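Side-chain contact in pseudoazurin (Methylobacterium extorquens, PDB 1PMY), which binds one copper ion and probably carries electrons in the periplasm as a blue copper protein of the plastocyanin/azurin family: residues K109-Q112 / K113-P117. Sequence-based numbering, arbitrary orientation.
Sequences KLTQ and KRLDP
Gln112 and Asp116 lie one turn apart on helix 109-120 and form an i to i+4 side-chain bond. Gln112 NE2 donates to Asp116 OD1 at 3.0 Å, with a nearly straight N-H...O angle of 166°. The acceptor lies close to the amide plane, but the donor meets OD1 on its syn side, 34° out of the carboxylate plane. The backbone adds a second bond, Asp116 N to Gln112 O at 2.9 Å. The glutamine chain starts with CG anti to the backbone N and then bends at chi2 (55°), which brings NE2 round to Asp116. Its OE1 accepts a weak hydrogen bond from His107 ND1. Lys113 folds its CG over Lys109 O, 3.1 Å away, and the two NZ atoms come to 4.4 Å of each other. Leu110 CD1 lies over one face of the Arg114 guanidinium, 4.5 Å from NE. Arg114 NH2 and NH1 donate to the carbonyl oxygens of Met15 and Met16. Its side chain lies about 5 Å from that of the copper ligand Met86. Thr111 and Leu115 pack the helix on strand 87-92 of the cupredoxin fold, at Val87. The amide-carboxylate bond probably steadies both side chains, while solvent probably eases the like charges of the two exposed lysines.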
loop_
_atom_site.group_PDB
_atom_site.type_symbol
_atom_site.label_atom_id
_atom_site.label_comp_id
_atom_site.label_asym_id
_atom_site.label_seq_id
_atom_site.Cartn_x
_atom_site.Cartn_y
_atom_site.Cartn_z
ATOM N N LYS A 109 15.127 3.733 7.195
ATOM C CA LYS A 109 14.747 4.884 7.971
ATOM C C LYS A 109 13.641 5.729 7.348
ATOM O O LYS A 109 12.609 6.031 7.988
ATOM C CB LYS A 109 15.947 5.748 8.365
ATOM C CG LYS A 109 15.542 6.765 9.442
ATOM C CD LYS A 109 16.618 7.768 9.752
ATOM C CE LYS A 109 16.775 8.146 11.212
ATOM N NZ LYS A 109 15.498 8.123 11.983
ATOM N N LEU A 110 13.853 6.094 6.113
ATOM C CA LEU A 110 12.967 6.918 5.283
ATOM C C LEU A 110 11.629 6.306 5.072
ATOM O O LEU A 110 10.588 7.008 5.304
ATOM C CB LEU A 110 13.827 7.425 4.170
ATOM C CG LEU A 110 13.550 7.605 2.762
ATOM C CD1 LEU A 110 12.143 7.987 2.337
ATOM C CD2 LEU A 110 14.576 8.665 2.247
ATOM N N THR A 111 11.549 5.019 4.768
ATOM C CA THR A 111 10.281 4.300 4.570
ATOM C C THR A 111 9.585 4.161 5.930
ATOM O O THR A 111 8.356 4.297 6.002
ATOM C CB THR A 111 10.449 2.881 3.919
ATOM O OG1 THR A 111 11.092 3.195 2.579
ATOM C CG2 THR A 111 9.206 2.091 3.669
ATOM N N GLN A 112 10.337 3.859 6.968
ATOM C CA GLN A 112 9.797 3.661 8.321
ATOM C C GLN A 112 9.051 4.953 8.770
ATOM O O GLN A 112 7.962 4.891 9.372
ATOM C CB GLN A 112 10.842 3.300 9.392
ATOM C CG GLN A 112 10.239 2.782 10.708
ATOM C CD GLN A 112 9.305 1.602 10.565
ATOM O OE1 GLN A 112 9.639 0.499 10.094
ATOM N NE2 GLN A 112 8.005 1.724 10.798
ATOM N N LYS A 113 9.705 6.055 8.451
ATOM C CA LYS A 113 9.176 7.351 8.905
ATOM C C LYS A 113 7.881 7.660 8.218
ATOM O O LYS A 113 7.083 8.498 8.777
ATOM C CB LYS A 113 10.199 8.468 8.814
ATOM C CG LYS A 113 11.445 8.315 9.669
ATOM C CD LYS A 113 11.216 7.569 10.950
ATOM C CE LYS A 113 10.510 8.382 12.011
ATOM N NZ LYS A 113 11.352 8.265 13.302
ATOM N N ARG A 114 7.744 7.125 7.038
ATOM C CA ARG A 114 6.483 7.327 6.285
ATOM C C ARG A 114 5.388 6.464 6.827
ATOM O O ARG A 114 4.211 6.873 6.827
ATOM C CB ARG A 114 6.733 7.070 4.794
ATOM C CG ARG A 114 7.301 8.391 4.206
ATOM C CD ARG A 114 7.232 8.280 2.720
ATOM N NE ARG A 114 7.902 9.472 2.148
ATOM C CZ ARG A 114 8.033 9.584 0.826
ATOM N NH1 ARG A 114 7.624 8.631 -0.034
ATOM N NH2 ARG A 114 8.488 10.755 0.391
ATOM N N LEU A 115 5.727 5.213 7.214
ATOM C CA LEU A 115 4.704 4.299 7.726
ATOM C C LEU A 115 4.201 4.661 9.110
ATOM O O LEU A 115 3.038 4.364 9.430
ATOM C CB LEU A 115 5.225 2.835 7.780
ATOM C CG LEU A 115 5.389 2.172 6.440
ATOM C CD1 LEU A 115 6.153 0.883 6.595
ATOM C CD2 LEU A 115 4.012 1.927 5.828
ATOM N N ASP A 116 5.124 5.222 9.929
ATOM C CA ASP A 116 4.734 5.540 11.307
ATOM C C ASP A 116 3.409 6.218 11.535
ATOM O O ASP A 116 2.582 5.840 12.394
ATOM C CB ASP A 116 5.877 6.218 12.065
ATOM C CG ASP A 116 6.974 5.242 12.404
ATOM O OD1 ASP A 116 6.753 4.035 12.312
ATOM O OD2 ASP A 116 8.092 5.709 12.709
ATOM N N PRO A 117 3.192 7.325 10.821
ATOM C CA PRO A 117 1.959 8.092 10.960
ATOM C C PRO A 117 0.761 7.382 10.364
ATOM O O PRO A 117 -0.326 7.609 10.945
ATOM C CB PRO A 117 2.246 9.451 10.439
ATOM C CG PRO A 117 3.654 9.422 9.972
ATOM C CD PRO A 117 4.141 7.983 9.928
#